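Local coordinates for N-acetyltransferase (Staphylococcus aureus subsp. aureus, PDB 4LUA), which probably transfers an acetyl group from acetyl-coenzyme A to an amine of its substrate, as a member of the GNAT superfamily, at residues A[17-22]-A[66-70]; A[25-29]-A[88-94]; A[55-59]-A[105-109]; A[99-104]-A[132-138]. One frame throughout, in Å; residues are numbered along the deposited sequence. Where two conformers were deposited one is given.

Interaction 1. Residues A[17-22]-A[66-70]; sequences EYKRLV and LIATA
Leu-21 lies over Leu-66 and the strand backbone next to it, its two methyls dividing the work. CD2 packs on CG of Leu-66 at 3.8 Å and, on its other flank, on CG2 of Thr-69 at 3.7 Å; CD1 comes down on the backbone itself, 3.5 Å from the carbonyl O of Leu-66. Swinging CG away from its own backbone N (chi1 170°) is what sends this branch off the helix and onto the strand. The two leucines cross at about a right angle, and CD2 of Leu-66 reaches back under the helix to sit 3.8 Å from CA of Tyr-18. This is the first helix of the GNAT fold, 15-25, laid across the N-terminal antiparallel sheet: the short helix and strand segments run at 78° to each other with their axes 8.6 Å apart, and the pairing is largely apolar, with Leu-66 and Thr-69 facing the helix while Ala-68 and Ala-70 face helix 96-112. Tyr-18 crosses Thr-69 at about a right angle, its ring edge meeting it, CE1 3.4 Å from OG1. Thr-69 gives its hydroxyl hydrogen bond to the carbonyl O of Phe-58 on the adjoining strand, and a water donates to the same OG1 while also bonding to Tyr-18 OH at 2.7 Å, so the phenol is tied to the strand through one solvent molecule in an otherwise buried interface.

Interaction 2. Residues A[25-29]-A[88-94]; sequences VNEEF and YNFVTNN
Phe-29 and Glu-28 clasp the edge of the sheet at Asn-89. In the GNAT fold the strand corresponding to 83-91 carries the beta bulge region where acetyl-coenzyme A usually docks, and here the segment after helix 15-25 runs back along that strand in the opposite direction. The firm part is bonded at both backbone ends of Asn-89: its carbonyl O takes the N-H of Phe-29 at 2.8 Å, almost straight at 175°, and its N-H goes to OE2 of Glu-28 at 2.9 Å, reaching that oxygen from above the carboxylate plane. The bend at chi2 (-90°) turns the carboxylate to the N-H of Asn-89; CG, placed one bond earlier, lies over one face of the Phe-90 ring in a CH-pi contact, 4.0 Å from the centroid. The other carboxylate oxygen, OE1, is held by Thr-30. At the edge of the same ring sits the carbonyl O of Asn-26, and CG1 of Val-25 packs against CB of Phe-90. Toward Asn-94 the fit is looser and more exposed. A water bridges the two segments, donating to the carbonyl O of Glu-27 and to OD1 of Asn-94 and accepting from the N-H of Val-91. Farther out, Asn-94 ND2 meets OE2 of Glu-27 at 3.2 Å, a bent bond of 141° that arrives from well above the carboxylate plane.

Interaction 3. Residues A[55-59]-A[105-109]; sequences CIVFG and FIINY
Strand segment 55-59 and helix segment 105-109 run roughly antiparallel, at 143°, with their axes 11.4 Å apart, a spacing bridged by large side chains. Phe-58 fills most of it. The edge of Phe-105 points at the face of Phe-58 in a T-shaped stack, planes 80° apart, with CE2 standing 3.4 Å above the centre of the ring. Phe-58 in turn presents its own edge to Tyr-109: CZ lies over the middle of that ring, and the centroids are 5.1 Å apart with the planes at 67°. CG1 of Ile-106, the residue after Phe-105, touches CD2 of Phe-58 at 3.8 Å. Two residues earlier on the strand, Ile-56 comes from the opposite direction to Tyr-109, and its extended chain carries CD1 to the phenol end, 3.7 Å from CZ. The sheet adds further cover, with Thr-9 against Phe-58 and Leu-72 against both Ile-56 and Tyr-109. The three rings form an aromatic cluster in the apolar layer between the N-terminal antiparallel sheet and helix 96-112, the sheet-helix packing on which the GNAT fold is built.

Interaction 4. Residues A[99-104]-A[132-138]; sequences NSELIN and FYSALGF
Asn-99 opens the contact by laying its side-chain amide near the far end of the Phe-132 ring, ND2 3.5 Å from CZ, with the amide and ring planes only 16° apart. That amide is fixed by its bond to OD1 of Asn-89 on the sheet. Next, Ser-100 sets OG 3.2 Å from CE2 of the same ring; the hydroxyl also has Lys-96 O as its partner, and a water donates to this OG and to the carbonyl O of Phe-132, stitching the two helices together. Ile-103 then wedges among four side chains. Its CG1 meets the edge of Phe-132 in the ring plane, while CG2 touches CD1 of Leu-136 at 3.7 Å and CE1 of Tyr-133 at 3.8 Å, with CE1 of Phe-138 slightly farther off; CG2 faces this group because it stands anti to the backbone N, chi1 being -58° for CG1. Asn-104 closes the series with its amide against CD2 of Leu-136, ND2 at 3.4 Å, and a second water donates both to its OD1, at 2.6 Å, and to the carbonyl O of Leu-136. The chain leaves helix 127-135 here through a Schellman motif, with Gly-137 at positive phi and Phe-138 N bonded back to the carbonyl O of Tyr-133. Helix 96-112 thus packs through these side chains on the end of helix 127-135, with Phe-29 edge-to-face on Phe-132, Ile-86 of strand 83-91 touching Tyr-133 and Phe-138, and strand 117-123 lying against the same two rings.

The four contacts lie within one GNAT domain and build it in layers. Interactions 1, 2 and 3 all reach the N-terminal antiparallel sheet, through the neighbouring strands 83-91, 65-75 and 55-62. Interaction 1 covers one face with helix 15-25 and interaction 3 the other with helix 96-112. Centres of interactions 1 and 2 are about 9 Å apart, those of 1 and 4 about 19 Å. Interactions 3 and 4 share helix 96-112, about 12 Å apart, and 4 extends the core to helix 127-135. Along the chain the segments of 1 and 2 alternate, whereas 4 opens only after both have closed, so helix 96-112 carries the connection on to the C-terminal part of the domain.

Interaction 1. Residues A[17-22]-A[66-70]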
# COMPACT_ATOMS: atom_id res chain seq x y z
N GLU A 17 1.71 14.38 -9.81
CA GLU A 17 1.39 13.11 -10.44
C GLU A 17 0.76 12.17 -9.42
O GLU A 17 -0.21 11.41 -9.74
CB GLU A 17 2.66 12.53 -11.08
CG GLU A 17 3.20 13.32 -12.31
CD GLU A 17 3.88 14.68 -12.01
OE1 GLU A 17 4.44 14.89 -10.89
OE2 GLU A 17 3.87 15.55 -12.92
N TYR A 18 1.27 12.23 -8.19
CA TYR A 18 0.79 11.30 -7.17
C TYR A 18 -0.66 11.67 -6.97
O TYR A 18 -1.58 10.81 -6.92
CB TYR A 18 1.61 11.44 -5.90
CG TYR A 18 1.22 10.45 -4.82
CD1 TYR A 18 1.89 9.26 -4.68
CD2 TYR A 18 0.19 10.76 -3.93
CE1 TYR A 18 1.52 8.37 -3.69
CE2 TYR A 18 -0.18 9.90 -2.93
CZ TYR A 18 0.49 8.69 -2.82
OH TYR A 18 0.11 7.77 -1.83
N LYS A 19 -0.90 12.98 -6.91
CA LYS A 19 -2.22 13.38 -6.49
C LYS A 19 -3.19 13.04 -7.62
O LYS A 19 -4.33 12.61 -7.36
CB LYS A 19 -2.23 14.90 -6.18
CG LYS A 19 -3.59 15.42 -5.74
CD LYS A 19 -3.48 16.91 -5.32
CE LYS A 19 -4.85 17.50 -5.33
NZ LYS A 19 -4.84 18.95 -4.98
N ARG A 20 -2.69 13.09 -8.87
CA ARG A 20 -3.58 12.77 -9.97
C ARG A 20 -3.91 11.29 -9.92
O ARG A 20 -5.07 10.89 -10.18
CB ARG A 20 -2.90 13.11 -11.29
CG ARG A 20 -3.69 12.78 -12.56
CD ARG A 20 -2.85 13.16 -13.78
NE ARG A 20 -2.23 14.49 -13.62
CZ ARG A 20 -0.91 14.73 -13.65
NH1 ARG A 20 -0.04 13.74 -13.86
NH2 ARG A 20 -0.45 15.98 -13.47
N LEU A 21 -2.92 10.47 -9.58
CA LEU A 21 -3.23 9.02 -9.60
C LEU A 21 -4.23 8.67 -8.51
O LEU A 21 -5.25 7.94 -8.74
CB LEU A 21 -1.95 8.22 -9.33
CG LEU A 21 -2.15 6.71 -9.08
CD1 LEU A 21 -2.47 6.03 -10.42
CD2 LEU A 21 -0.87 6.15 -8.42
N VAL A 22 -3.93 9.11 -7.29
CA VAL A 22 -4.76 8.66 -6.18
C VAL A 22 -6.18 9.21 -6.25
O VAL A 22 -7.13 8.50 -5.86
CB VAL A 22 -4.14 8.86 -4.77
CG1 VAL A 22 -2.72 8.15 -4.68
CG2 VAL A 22 -4.06 10.34 -4.42
N LEU A 66 2.35 7.41 -14.25
CA LEU A 66 2.31 6.76 -12.95
C LEU A 66 1.05 5.92 -12.88
O LEU A 66 -0.10 6.44 -12.97
CB LEU A 66 2.31 7.85 -11.85
CG LEU A 66 2.16 7.34 -10.44
CD1 LEU A 66 3.35 6.44 -10.03
CD2 LEU A 66 2.07 8.58 -9.52
N ILE A 67 1.22 4.60 -12.74
CA ILE A 67 0.05 3.72 -12.77
C ILE A 67 -0.28 3.02 -11.47
O ILE A 67 -1.35 2.43 -11.34
CB ILE A 67 0.15 2.68 -13.92
CG1 ILE A 67 1.30 1.69 -13.70
CG2 ILE A 67 0.29 3.46 -15.26
CD1 ILE A 67 1.21 0.52 -14.72
N ALA A 68 0.63 3.07 -10.50
CA ALA A 68 0.38 2.42 -9.22
C ALA A 68 1.33 2.97 -8.18
O ALA A 68 2.41 3.48 -8.51
CB ALA A 68 0.58 0.86 -9.30
N THR A 69 0.91 2.86 -6.91
CA THR A 69 1.79 3.31 -5.83
C THR A 69 1.52 2.50 -4.57
O THR A 69 0.41 1.96 -4.41
CB THR A 69 1.55 4.82 -5.51
OG1 THR A 69 2.54 5.28 -4.56
CG2 THR A 69 0.12 5.19 -5.01
N ALA A 70 2.56 2.42 -3.71
CA ALA A 70 2.33 1.99 -2.31
C ALA A 70 3.42 2.63 -1.49
O ALA A 70 4.47 2.99 -2.03
CB ALA A 70 2.33 0.43 -2.21
O HOH W 1 1.54 5.48 -1.88

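Interaction 2. Residues A[25-29]-A[88-94]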
# COMPACT_ATOMS: atom_id res chain seq x y z
N VAL A 25 -7.78 6.96 -9.32
CA VAL A 25 -8.02 5.58 -8.91
C VAL A 25 -9.11 5.49 -7.78
O VAL A 25 -10.04 4.65 -7.85
CB VAL A 25 -6.71 4.97 -8.50
CG1 VAL A 25 -6.92 3.58 -7.88
CG2 VAL A 25 -5.87 4.91 -9.76
N ASN A 26 -8.97 6.33 -6.78
CA ASN A 26 -9.93 6.55 -5.70
C ASN A 26 -9.95 5.37 -4.70
O ASN A 26 -9.83 5.57 -3.49
CB ASN A 26 -11.33 6.79 -6.27
CG ASN A 26 -12.29 7.29 -5.23
OD1 ASN A 26 -12.31 8.49 -4.94
ND2 ASN A 26 -13.08 6.37 -4.64
N GLU A 27 -10.10 4.16 -5.22
CA GLU A 27 -10.20 2.96 -4.39
C GLU A 27 -8.79 2.46 -4.00
O GLU A 27 -7.93 2.15 -4.86
CB GLU A 27 -10.91 1.86 -5.19
CG GLU A 27 -11.08 0.55 -4.46
CD GLU A 27 -11.77 -0.54 -5.30
OE1 GLU A 27 -12.44 -0.20 -6.30
OE2 GLU A 27 -11.61 -1.72 -4.91
N GLU A 28 -8.56 2.35 -2.70
CA GLU A 28 -7.31 1.77 -2.20
C GLU A 28 -7.43 0.24 -2.24
O GLU A 28 -8.48 -0.30 -1.90
CB GLU A 28 -7.09 2.25 -0.76
CG GLU A 28 -5.64 2.30 -0.27
CD GLU A 28 -5.16 1.02 0.37
OE1 GLU A 28 -5.93 0.08 0.51
OE2 GLU A 28 -3.95 0.98 0.72
N PHE A 29 -6.35 -0.44 -2.67
CA PHE A 29 -6.45 -1.88 -2.98
C PHE A 29 -6.91 -2.77 -1.81
O PHE A 29 -7.54 -3.81 -2.08
CB PHE A 29 -5.02 -2.31 -3.42
CG PHE A 29 -4.93 -3.75 -3.88
CD1 PHE A 29 -5.22 -4.07 -5.19
CD2 PHE A 29 -4.52 -4.73 -2.98
CE1 PHE A 29 -5.09 -5.44 -5.63
CE2 PHE A 29 -4.43 -6.07 -3.42
CZ PHE A 29 -4.70 -6.39 -4.72
N TYR A 88 -1.47 3.06 1.65
CA TYR A 88 -1.67 3.96 0.48
C TYR A 88 -1.35 3.24 -0.83
O TYR A 88 -0.61 3.76 -1.68
CB TYR A 88 -0.82 5.24 0.62
CG TYR A 88 -1.05 5.90 1.97
CD1 TYR A 88 -2.33 6.17 2.43
CD2 TYR A 88 0.02 6.20 2.80
CE1 TYR A 88 -2.54 6.76 3.69
CE2 TYR A 88 -0.17 6.77 4.04
CZ TYR A 88 -1.45 7.03 4.47
OH TYR A 88 -1.65 7.62 5.72
N ASN A 89 -1.96 2.08 -1.01
CA ASN A 89 -1.70 1.25 -2.21
C ASN A 89 -2.83 1.50 -3.17
O ASN A 89 -3.97 1.02 -2.98
CB ASN A 89 -1.64 -0.20 -1.73
CG ASN A 89 -1.33 -1.25 -2.85
OD1 ASN A 89 -1.68 -2.41 -2.69
ND2 ASN A 89 -0.73 -0.83 -3.98
N PHE A 90 -2.56 2.31 -4.21
CA PHE A 90 -3.57 2.59 -5.25
C PHE A 90 -3.03 2.08 -6.55
O PHE A 90 -1.90 2.43 -6.94
CB PHE A 90 -3.79 4.13 -5.34
CG PHE A 90 -4.41 4.71 -4.10
CD1 PHE A 90 -5.78 4.83 -3.96
CD2 PHE A 90 -3.58 5.16 -3.08
CE1 PHE A 90 -6.36 5.37 -2.78
CE2 PHE A 90 -4.14 5.70 -1.91
CZ PHE A 90 -5.51 5.82 -1.76
N VAL A 91 -3.81 1.24 -7.24
CA VAL A 91 -3.31 0.58 -8.45
C VAL A 91 -4.35 0.78 -9.55
O VAL A 91 -5.51 0.45 -9.34
CB VAL A 91 -3.23 -0.93 -8.21
CG1 VAL A 91 -2.60 -1.60 -9.44
CG2 VAL A 91 -2.53 -1.24 -6.92
N THR A 92 -3.95 1.32 -10.71
CA THR A 92 -4.88 1.48 -11.83
C THR A 92 -5.53 0.13 -12.14
O THR A 92 -4.84 -0.87 -12.25
CB THR A 92 -4.17 2.07 -13.04
OG1 THR A 92 -3.69 3.38 -12.68
CG2 THR A 92 -5.19 2.24 -14.20
N ASN A 93 -6.87 0.14 -12.25
CA ASN A 93 -7.67 -1.07 -12.55
C ASN A 93 -7.50 -2.20 -11.52
O ASN A 93 -7.87 -3.34 -11.82
CB ASN A 93 -7.28 -1.65 -13.93
CG ASN A 93 -7.47 -0.67 -15.09
OD1 ASN A 93 -8.39 0.13 -15.09
ND2 ASN A 93 -6.58 -0.75 -16.10
N ASN A 94 -6.98 -1.91 -10.32
CA ASN A 94 -6.64 -2.97 -9.35
C ASN A 94 -5.88 -4.12 -9.97
O ASN A 94 -6.08 -5.33 -9.64
CB ASN A 94 -7.88 -3.55 -8.65
CG ASN A 94 -8.25 -2.78 -7.37
OD1 ASN A 94 -7.43 -2.06 -6.81
ND2 ASN A 94 -9.45 -3.04 -6.87
O HOH W 2 -6.16 0.28 -5.87

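Interaction 3. Residues A[55-59]-A[105-109]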
# COMPACT_ATOMS: atom_id res chain seq x y z
N CYS A 55 8.76 7.24 6.01
CA CYS A 55 7.78 6.76 5.07
C CYS A 55 8.47 6.86 3.74
O CYS A 55 8.90 7.98 3.36
CB CYS A 55 6.60 7.72 5.02
SG CYS A 55 5.23 7.12 4.09
N ILE A 56 8.60 5.76 3.04
CA ILE A 56 9.14 5.80 1.70
C ILE A 56 8.00 5.42 0.75
O ILE A 56 7.24 4.48 1.00
CB ILE A 56 10.35 4.86 1.52
CG1 ILE A 56 10.89 5.00 0.09
CG2 ILE A 56 9.99 3.42 1.68
CD1 ILE A 56 12.25 4.39 -0.11
N VAL A 57 7.87 6.18 -0.32
CA VAL A 57 6.78 5.99 -1.29
C VAL A 57 7.29 5.53 -2.63
O VAL A 57 8.25 6.10 -3.18
CB VAL A 57 6.00 7.34 -1.46
CG1 VAL A 57 4.81 7.15 -2.44
CG2 VAL A 57 5.54 7.86 -0.08
N PHE A 58 6.66 4.49 -3.19
CA PHE A 58 7.11 3.96 -4.47
C PHE A 58 6.05 4.16 -5.53
O PHE A 58 4.82 4.01 -5.21
CB PHE A 58 7.33 2.44 -4.29
CG PHE A 58 8.32 2.12 -3.19
CD1 PHE A 58 9.65 2.47 -3.38
CD2 PHE A 58 7.94 1.46 -1.99
CE1 PHE A 58 10.61 2.22 -2.38
CE2 PHE A 58 8.89 1.18 -0.99
CZ PHE A 58 10.21 1.55 -1.18
N GLY A 59 6.51 4.39 -6.77
CA GLY A 59 5.55 4.49 -7.88
C GLY A 59 5.94 3.58 -9.03
O GLY A 59 7.11 3.43 -9.31
N PHE A 105 8.46 -6.29 -4.93
CA PHE A 105 9.54 -5.35 -4.76
C PHE A 105 9.64 -4.84 -3.32
O PHE A 105 10.77 -4.78 -2.79
CB PHE A 105 9.42 -4.17 -5.78
CG PHE A 105 10.14 -2.94 -5.33
CD1 PHE A 105 11.47 -2.75 -5.59
CD2 PHE A 105 9.45 -2.02 -4.54
CE1 PHE A 105 12.17 -1.61 -5.13
CE2 PHE A 105 10.10 -0.97 -4.00
CZ PHE A 105 11.48 -0.75 -4.28
N ILE A 106 8.51 -4.47 -2.72
CA ILE A 106 8.54 -3.99 -1.33
C ILE A 106 9.12 -5.05 -0.37
O ILE A 106 9.94 -4.71 0.51
CB ILE A 106 7.16 -3.46 -0.89
CG1 ILE A 106 6.89 -2.20 -1.67
CG2 ILE A 106 7.16 -3.23 0.64
CD1 ILE A 106 5.51 -1.57 -1.39
N ILE A 107 8.74 -6.32 -0.54
CA ILE A 107 9.32 -7.39 0.28
C ILE A 107 10.83 -7.39 0.13
O ILE A 107 11.60 -7.44 1.15
CB ILE A 107 8.78 -8.77 -0.13
CG1 ILE A 107 7.31 -8.89 0.26
CG2 ILE A 107 9.56 -9.88 0.57
CD1 ILE A 107 6.53 -10.04 -0.51
N ASN A 108 11.34 -7.33 -1.13
CA ASN A 108 12.82 -7.30 -1.24
C ASN A 108 13.49 -6.04 -0.70
O ASN A 108 14.56 -6.09 -0.14
CB ASN A 108 13.26 -7.52 -2.71
CG ASN A 108 13.04 -8.93 -3.16
OD1 ASN A 108 13.59 -9.86 -2.56
ND2 ASN A 108 12.21 -9.13 -4.20
N TYR A 109 12.86 -4.88 -0.92
CA TYR A 109 13.38 -3.64 -0.38
C TYR A 109 13.50 -3.75 1.13
O TYR A 109 14.52 -3.38 1.75
CB TYR A 109 12.45 -2.48 -0.81
CG TYR A 109 12.85 -1.18 -0.17
CD1 TYR A 109 13.70 -0.31 -0.84
CD2 TYR A 109 12.36 -0.85 1.10
CE1 TYR A 109 14.12 0.88 -0.23
CE2 TYR A 109 12.76 0.31 1.73
CZ TYR A 109 13.63 1.17 1.06
OH TYR A 109 14.05 2.37 1.64

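Interaction 4. Residues A[99-104]-A[132-138]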
# COMPACT_ATOMS: atom_id res chain seq x y z
N ASN A 99 0.36 -5.02 -9.28
CA ASN A 99 0.53 -4.89 -7.85
C ASN A 99 1.41 -6.00 -7.29
O ASN A 99 2.11 -5.77 -6.30
CB ASN A 99 -0.84 -4.85 -7.09
CG ASN A 99 -0.77 -4.01 -5.82
OD1 ASN A 99 -0.02 -3.02 -5.79
ND2 ASN A 99 -1.54 -4.39 -4.79
N SER A 100 1.39 -7.20 -7.88
CA SER A 100 2.25 -8.28 -7.37
C SER A 100 3.69 -7.88 -7.61
O SER A 100 4.54 -8.16 -6.72
CB SER A 100 1.98 -9.62 -8.08
OG SER A 100 0.75 -10.16 -7.61
N GLU A 101 3.98 -7.26 -8.76
CA GLU A 101 5.37 -6.81 -9.00
C GLU A 101 5.75 -5.75 -7.94
O GLU A 101 6.85 -5.78 -7.34
CB GLU A 101 5.55 -6.25 -10.40
CG GLU A 101 5.85 -7.30 -11.44
CD GLU A 101 6.01 -6.69 -12.84
OE1 GLU A 101 6.48 -5.52 -12.93
OE2 GLU A 101 5.64 -7.36 -13.83
N LEU A 102 4.80 -4.85 -7.63
CA LEU A 102 5.06 -3.80 -6.64
C LEU A 102 5.28 -4.36 -5.21
O LEU A 102 6.26 -4.01 -4.52
CB LEU A 102 3.90 -2.77 -6.66
CG LEU A 102 4.04 -1.64 -5.64
CD1 LEU A 102 5.36 -0.81 -5.78
CD2 LEU A 102 2.86 -0.72 -5.85
N ILE A 103 4.38 -5.24 -4.73
CA ILE A 103 4.50 -5.74 -3.36
C ILE A 103 5.71 -6.70 -3.29
O ILE A 103 6.42 -6.72 -2.27
CB ILE A 103 3.18 -6.38 -2.92
CG1 ILE A 103 2.03 -5.37 -3.01
CG2 ILE A 103 3.35 -6.93 -1.52
CD1 ILE A 103 2.28 -4.02 -2.20
N ASN A 104 6.00 -7.48 -4.34
CA ASN A 104 7.23 -8.31 -4.30
C ASN A 104 8.49 -7.42 -4.20
O ASN A 104 9.47 -7.75 -3.48
CB ASN A 104 7.36 -9.24 -5.51
CG ASN A 104 6.72 -10.59 -5.26
OD1 ASN A 104 6.87 -11.16 -4.18
ND2 ASN A 104 6.03 -11.13 -6.28
N PHE A 132 -4.69 -12.25 -2.66
CA PHE A 132 -3.53 -11.69 -3.34
C PHE A 132 -2.32 -11.69 -2.37
O PHE A 132 -1.21 -12.13 -2.74
CB PHE A 132 -3.91 -10.27 -3.79
CG PHE A 132 -2.74 -9.41 -4.14
CD1 PHE A 132 -2.10 -8.62 -3.14
CD2 PHE A 132 -2.29 -9.34 -5.46
CE1 PHE A 132 -0.98 -7.81 -3.51
CE2 PHE A 132 -1.22 -8.47 -5.81
CZ PHE A 132 -0.56 -7.77 -4.83
N TYR A 133 -2.54 -11.22 -1.14
CA TYR A 133 -1.41 -11.16 -0.21
C TYR A 133 -0.97 -12.51 0.27
O TYR A 133 0.23 -12.76 0.47
CB TYR A 133 -1.79 -10.30 1.01
CG TYR A 133 -1.36 -8.86 0.82
CD1 TYR A 133 -0.04 -8.53 1.04
CD2 TYR A 133 -2.28 -7.85 0.52
CE1 TYR A 133 0.41 -7.22 0.91
CE2 TYR A 133 -1.83 -6.53 0.40
CZ TYR A 133 -0.49 -6.27 0.62
OH TYR A 133 -0.05 -4.96 0.56
N SER A 134 -1.92 -13.44 0.44
CA SER A 134 -1.55 -14.81 0.83
C SER A 134 -0.67 -15.44 -0.25
O SER A 134 0.30 -16.17 0.05
CB SER A 134 -2.82 -15.66 1.04
OG SER A 134 -2.47 -17.00 1.34
N ALA A 135 -0.98 -15.14 -1.51
CA ALA A 135 -0.21 -15.74 -2.59
C ALA A 135 1.24 -15.23 -2.60
O ALA A 135 2.14 -15.88 -3.14
CB ALA A 135 -0.90 -15.43 -3.94
N LEU A 136 1.44 -14.03 -2.05
CA LEU A 136 2.80 -13.47 -1.94
C LEU A 136 3.51 -13.89 -0.67
O LEU A 136 4.67 -13.48 -0.45
CB LEU A 136 2.70 -11.93 -1.93
CG LEU A 136 2.22 -11.43 -3.31
CD1 LEU A 136 1.86 -9.94 -3.16
CD2 LEU A 136 3.27 -11.61 -4.38
N GLY A 137 2.88 -14.75 0.12
CA GLY A 137 3.58 -15.28 1.27
C GLY A 137 3.24 -14.62 2.61
O GLY A 137 3.86 -15.00 3.63
N PHE A 138 2.30 -13.66 2.63
CA PHE A 138 1.85 -13.11 3.91
C PHE A 138 0.94 -14.10 4.63
O PHE A 138 0.15 -14.82 3.98
CB PHE A 138 1.03 -11.83 3.67
CG PHE A 138 1.88 -10.62 3.34
CD1 PHE A 138 2.59 -10.56 2.12
CD2 PHE A 138 2.01 -9.56 4.24
CE1 PHE A 138 3.39 -9.43 1.82
CE2 PHE A 138 2.81 -8.41 3.94
CZ PHE A 138 3.51 -8.38 2.70
O HOH W 3 -0.36 -12.19 -5.60
O HOH W 4 6.51 -13.16 -2.52